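Local coordinates for protein MOR (Lactococcus phage TP901-1, PDB 6TRI) that probably modulates repression by the phage CI repressor, acting as an antirepressor in the genetic switch between lysogenic and lytic growth, at residues Thr20-Ala25 / Leu30-Val35; Ser36-Leu39 / Thr44-Asp47. One frame throughout, in Å; residues are numbered along the deposited sequence.

How the contacts relate
Contact 1 and contact 2 follow one another along the chain, the first closing before the second opens, and their centres lie about 11 Å apart. Both use helix 32-39: its first half packs on helix 21-28 in contact 1, and its last turn meets the loop leading into helix 47-57 in contact 2. The two also touch directly. Q21 reaches from contact 1 to S36 and L39, with Q21 OE1 3.3 Å from S36 CB, while the F24 and W45 rings approach at 4.2 Å between F24 CE2 and W45 CH2. Helix 32-39 thus joins the helix-turn-helix pair to the loop that follows it within one small all-helical fold.

Contact 1: Thr20-Ala25 / Leu30-Val35; sequences TQYNFA and LSERTV
A25 and V35 bring together the two helices of a helix-turn-helix, 21-28 and 32-39. The turn is closed by backbone: L30 N donates to A25 O over 3.0 Å. Reaching back five positions, from i+5 to i, this bond is consistent with the 6→1 link of a Schellman-type helix end. Each helix also starts on a side-chain N-cap, T20 OG1 accepting from N23 N and S31 OG from T34 N.

Apolar packing centres on the forked V35. Its CG2 rests against A25 CB at 3.6 Å, whereas CG1, anti to the V35 backbone N (chi1 177°), touches both Q21 CG and the edge of the F24 ring, meeting CD2 near the ring plane at 3.8 Å. F24 continues inward to L57 of helix 47-57. A25 CB also lies 3.5 Å from L30 O, so this small methyl faces the turn as well as V35.

Farther out, polar side chains cross with their carbon stems. The extended Q21 and E32 chains meet at roughly a right angle, their amide and carboxylate planes nearly perpendicular, and Q21 OE1 approaches E32 CG at 3.4 Å. Beyond them, the E32 carboxylate reaches the edge of the Y22 ring, with E32 OE2 lying 3.5 Å from Y22 CD1 and near the ring plane.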
loop_
_atom_site.group_PDB
_atom_site.type_symbol
_atom_site.label_atom_id
_atom_site.label_comp_id
_atom_site.label_asym_id
_atom_site.label_seq_id
_atom_site.Cartn_x
_atom_site.Cartn_y
_atom_site.Cartn_z
ATOM N N THR B 20 -23.500 -2.210 -3.171
ATOM C CA THR B 20 -23.074 -1.479 -4.358
ATOM C C THR B 20 -21.747 -0.765 -4.133
ATOM O O THR B 20 -21.318 -0.558 -2.995
ATOM C CB THR B 20 -24.118 -0.433 -4.791
ATOM O OG1 THR B 20 -24.149 0.634 -3.835
ATOM C CG2 THR B 20 -25.497 -1.060 -4.897
ATOM N N GLN B 21 -21.101 -0.397 -5.232
ATOM C CA GLN B 21 -19.898 0.420 -5.190
ATOM C C GLN B 21 -20.208 1.778 -4.564
ATOM O O GLN B 21 -19.378 2.360 -3.864
ATOM C CB GLN B 21 -19.331 0.586 -6.601
ATOM C CG GLN B 21 -18.258 1.642 -6.743
ATOM C CD GLN B 21 -17.818 1.817 -8.180
ATOM O OE1 GLN B 21 -17.938 2.901 -8.750
ATOM N NE2 GLN B 21 -17.303 0.748 -8.775
ATOM N N TYR B 22 -21.416 2.271 -4.819
ATOM C CA TYR B 22 -21.867 3.536 -4.254
ATOM C C TYR B 22 -21.912 3.472 -2.732
ATOM O O TYR B 22 -21.414 4.371 -2.053
ATOM C CB TYR B 22 -23.243 3.911 -4.808
ATOM C CG TYR B 22 -23.842 5.143 -4.170
ATOM C CD1 TYR B 22 -23.407 6.413 -4.526
ATOM C CD2 TYR B 22 -24.843 5.038 -3.212
ATOM C CE1 TYR B 22 -23.951 7.543 -3.945
ATOM C CE2 TYR B 22 -25.392 6.163 -2.626
ATOM C CZ TYR B 22 -24.943 7.413 -2.997
ATOM O OH TYR B 22 -25.487 8.538 -2.417
ATOM N N ASN B 23 -22.516 2.410 -2.205
ATOM C CA ASN B 23 -22.561 2.186 -0.763
ATOM C C ASN B 23 -21.164 2.153 -0.166
ATOM O O ASN B 23 -20.920 2.715 0.901
ATOM C CB ASN B 23 -23.285 0.882 -0.438
ATOM C CG ASN B 23 -24.784 0.985 -0.623
ATOM O OD1 ASN B 23 -25.358 2.070 -0.548
ATOM N ND2 ASN B 23 -25.430 -0.152 -0.859
ATOM N N PHE B 24 -20.251 1.490 -0.866
ATOM C CA PHE B 24 -18.866 1.409 -0.432
ATOM C C PHE B 24 -18.227 2.793 -0.411
ATOM O O PHE B 24 -17.503 3.136 0.524
ATOM C CB PHE B 24 -18.077 0.468 -1.341
ATOM C CG PHE B 24 -16.631 0.339 -0.966
ATOM C CD1 PHE B 24 -16.267 -0.093 0.298
ATOM C CD2 PHE B 24 -15.634 0.640 -1.878
ATOM C CE1 PHE B 24 -14.936 -0.215 0.649
ATOM C CE2 PHE B 24 -14.300 0.517 -1.534
ATOM C CZ PHE B 24 -13.952 0.090 -0.268
ATOM N N ALA B 25 -18.510 3.584 -1.442
ATOM C CA ALA B 25 -17.994 4.946 -1.546
ATOM C C ALA B 25 -18.388 5.783 -0.335
ATOM O O ALA B 25 -17.542 6.424 0.290
ATOM C CB ALA B 25 -18.494 5.602 -2.819
ATOM N N LEU B 30 -15.731 8.755 0.299
ATOM C CA LEU B 30 -15.245 9.158 -1.018
ATOM C C LEU B 30 -16.395 9.305 -2.008
ATOM O O LEU B 30 -17.493 8.800 -1.774
ATOM C CB LEU B 30 -14.231 8.139 -1.553
ATOM C CG LEU B 30 -12.750 8.235 -1.166
ATOM C CD1 LEU B 30 -12.538 8.306 0.336
ATOM C CD2 LEU B 30 -11.985 7.055 -1.751
ATOM N N SER B 31 -16.145 10.001 -3.113
ATOM C CA SER B 31 -17.109 10.051 -4.204
ATOM C C SER B 31 -17.056 8.724 -4.949
ATOM O O SER B 31 -16.043 8.024 -4.905
ATOM C CB SER B 31 -16.821 11.217 -5.153
ATOM O OG SER B 31 -15.566 11.064 -5.791
ATOM N N GLU B 32 -18.145 8.373 -5.625
ATOM C CA GLU B 32 -18.203 7.097 -6.322
ATOM C C GLU B 32 -17.268 7.094 -7.525
ATOM O O GLU B 32 -16.661 6.068 -7.843
ATOM C CB GLU B 32 -19.630 6.774 -6.762
ATOM C CG GLU B 32 -19.777 5.360 -7.297
ATOM C CD GLU B 32 -21.175 5.057 -7.778
ATOM O OE1 GLU B 32 -21.419 3.908 -8.203
ATOM O OE2 GLU B 32 -22.033 5.965 -7.731
ATOM N N ARG B 33 -17.145 8.242 -8.186
ATOM C CA ARG B 33 -16.228 8.372 -9.315
ATOM C C ARG B 33 -14.790 8.137 -8.868
ATOM O O ARG B 33 -13.986 7.557 -9.597
ATOM C CB ARG B 33 -16.352 9.747 -9.968
ATOM C CG ARG B 33 -15.404 9.945 -11.139
ATOM C CD ARG B 33 -15.273 11.408 -11.500
ATOM N NE ARG B 33 -16.533 11.978 -11.963
ATOM C CZ ARG B 33 -16.788 13.281 -11.996
ATOM N NH1 ARG B 33 -15.872 14.146 -11.580
ATOM N NH2 ARG B 33 -17.960 13.719 -12.434
ATOM N N THR B 34 -14.471 8.597 -7.665
ATOM C CA THR B 34 -13.157 8.369 -7.085
ATOM C C THR B 34 -12.936 6.876 -6.862
ATOM O O THR B 34 -11.884 6.332 -7.201
ATOM C CB THR B 34 -12.996 9.125 -5.755
ATOM O OG1 THR B 34 -13.105 10.535 -5.991
ATOM C CG2 THR B 34 -11.650 8.830 -5.132
ATOM N N VAL B 35 -13.945 6.218 -6.301
ATOM C CA VAL B 35 -13.882 4.787 -6.033
ATOM C C VAL B 35 -13.814 3.994 -7.333
ATOM O O VAL B 35 -13.053 3.032 -7.449
ATOM C CB VAL B 35 -15.093 4.324 -5.208
ATOM C CG1 VAL B 35 -15.053 2.823 -4.995
ATOM C CG2 VAL B 35 -15.115 5.046 -3.874
#

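Contact 2: Ser36-Leu39 / Thr44-Asp47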
loop_
_atom_site.group_PDB
_atom_site.type_symbol
_atom_site.label_atom_id
_atom_site.label_comp_id
_atom_site.label_asym_id
_atom_site.label_seq_id
_atom_site.Cartn_x
_atom_site.Cartn_y
_atom_site.Cartn_z
ATOM N N SER B 36 -14.604 4.414 -8.315
ATOM C CA SER B 36 -14.613 3.768 -9.622
ATOM C C SER B 36 -13.242 3.791 -10.295
ATOM O O SER B 36 -12.788 2.779 -10.829
ATOM C CB SER B 36 -15.640 4.431 -10.535
ATOM O OG SER B 36 -15.508 3.946 -11.858
ATOM N N LEU B 37 -12.588 4.949 -10.268
ATOM C CA LEU B 37 -11.278 5.104 -10.896
ATOM C C LEU B 37 -10.207 4.269 -10.197
ATOM O O LEU B 37 -9.217 3.872 -10.811
ATOM C CB LEU B 37 -10.860 6.577 -10.908
ATOM C CG LEU B 37 -11.669 7.546 -11.771
ATOM C CD1 LEU B 37 -11.202 8.968 -11.530
ATOM C CD2 LEU B 37 -11.546 7.187 -13.239
ATOM N N LYS B 38 -10.402 4.006 -8.910
ATOM C CA LYS B 38 -9.435 3.218 -8.154
ATOM C C LYS B 38 -9.662 1.723 -8.346
ATOM O O LYS B 38 -8.707 0.960 -8.489
ATOM C CB LYS B 38 -9.493 3.585 -6.672
ATOM C CG LYS B 38 -8.951 4.973 -6.391
ATOM C CD LYS B 38 -9.217 5.412 -4.966
ATOM C CE LYS B 38 -8.752 6.844 -4.754
ATOM N NZ LYS B 38 -7.280 6.987 -4.912
ATOM N N LEU B 39 -10.925 1.309 -8.364
ATOM C CA LEU B 39 -11.256 -0.097 -8.577
ATOM C C LEU B 39 -10.978 -0.512 -10.014
ATOM O O LEU B 39 -10.877 -1.700 -10.319
ATOM C CB LEU B 39 -12.719 -0.368 -8.227
ATOM C CG LEU B 39 -13.091 -0.195 -6.756
ATOM C CD1 LEU B 39 -14.572 -0.469 -6.539
ATOM C CD2 LEU B 39 -12.245 -1.108 -5.893
ATOM N N THR B 44 -4.197 5.280 -8.394
ATOM C CA THR B 44 -3.622 4.486 -7.318
ATOM C C THR B 44 -4.333 4.743 -5.990
ATOM O O THR B 44 -4.899 5.814 -5.776
ATOM C CB THR B 44 -2.119 4.775 -7.162
ATOM O OG1 THR B 44 -1.578 3.959 -6.117
ATOM C CG2 THR B 44 -1.884 6.241 -6.830
ATOM N N TRP B 45 -4.314 3.747 -5.108
ATOM C CA TRP B 45 -4.914 3.873 -3.781
ATOM C C TRP B 45 -4.019 4.663 -2.831
ATOM O O TRP B 45 -2.809 4.441 -2.776
ATOM C CB TRP B 45 -5.197 2.492 -3.182
ATOM C CG TRP B 45 -6.367 1.782 -3.788
ATOM C CD1 TRP B 45 -6.396 1.112 -4.976
ATOM C CD2 TRP B 45 -7.676 1.658 -3.224
ATOM N NE1 TRP B 45 -7.646 0.585 -5.191
ATOM C CE2 TRP B 45 -8.450 0.906 -4.131
ATOM C CE3 TRP B 45 -8.271 2.112 -2.043
ATOM C CZ2 TRP B 45 -9.788 0.598 -3.893
ATOM C CZ3 TRP B 45 -9.599 1.806 -1.809
ATOM C CH2 TRP B 45 -10.343 1.057 -2.729
ATOM N N LYS B 46 -4.617 5.582 -2.080
ATOM C CA LYS B 46 -3.881 6.318 -1.063
ATOM C C LYS B 46 -3.649 5.432 0.154
ATOM O O LYS B 46 -4.326 4.416 0.334
ATOM C CB LYS B 46 -4.627 7.592 -0.660
ATOM C CG LYS B 46 -4.806 8.593 -1.789
ATOM C CD LYS B 46 -5.560 9.828 -1.321
ATOM C CE LYS B 46 -4.780 10.598 -0.272
ATOM N NZ LYS B 46 -5.511 11.819 0.159
ATOM N N ASP B 47 -2.684 5.821 0.980
ATOM C CA ASP B 47 -2.350 5.091 2.196
ATOM C C ASP B 47 -3.560 4.963 3.118
ATOM O O ASP B 47 -3.907 3.865 3.555
ATOM C CB ASP B 47 -1.193 5.787 2.922
ATOM C CG ASP B 47 -0.775 5.066 4.189
ATOM O OD1 ASP B 47 0.030 4.116 4.096
ATOM O OD2 ASP B 47 -1.242 5.459 5.279
#
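The indole of W45 is met by helix 32-39 in two ways, over one face by K38 and at the edge by L39. K38 CB stands 3.7 Å above the ring plane, offset toward the rim, and makes a CH-pi contact 4.0 Å from the centroid of the five-membered ring of W45. At the edge and in the plane of the indole, the methyl L39 CD2 touches CZ2 of W45 at 3.6 Å. Two further aromatic rings pack against the same indole: Y7 meets it at an inclination of about 55°, and F68 packs edge-to-face.

The lysine that lays its CB on the ring sends its ammonium past it to the backbone of the loop. K38 NZ donates to T44 O over 2.8 Å, with the nitrogen tilted 27° from the carbonyl plane. The K38 chain runs extended as far as CE and then bends (chi4 -64°), which turns NZ to the carbonyl. Its charge is paired with E49 in a salt bridge. Because E49 OE1 also accepts from K46 N at the start of helix 47-57, one carboxylate oxygen serves both the lysine and the helix start. The charge pairing would probably help to hold the ammonium beside T44 O. NZ lies 5.8 Å from the five-ring centroid of W45, at most a weak cation-pi attraction.

Toward another protein chain of the assembly, W45 forms hydrogen bonds through its backbone. The loop thus bridges two helices, its indole lodged against the last turn of helix 32-39 and its far end opening helix 47-57. L39 and W45 both reach L10 of helix 8-17, where L39 also packs on L11 and I14.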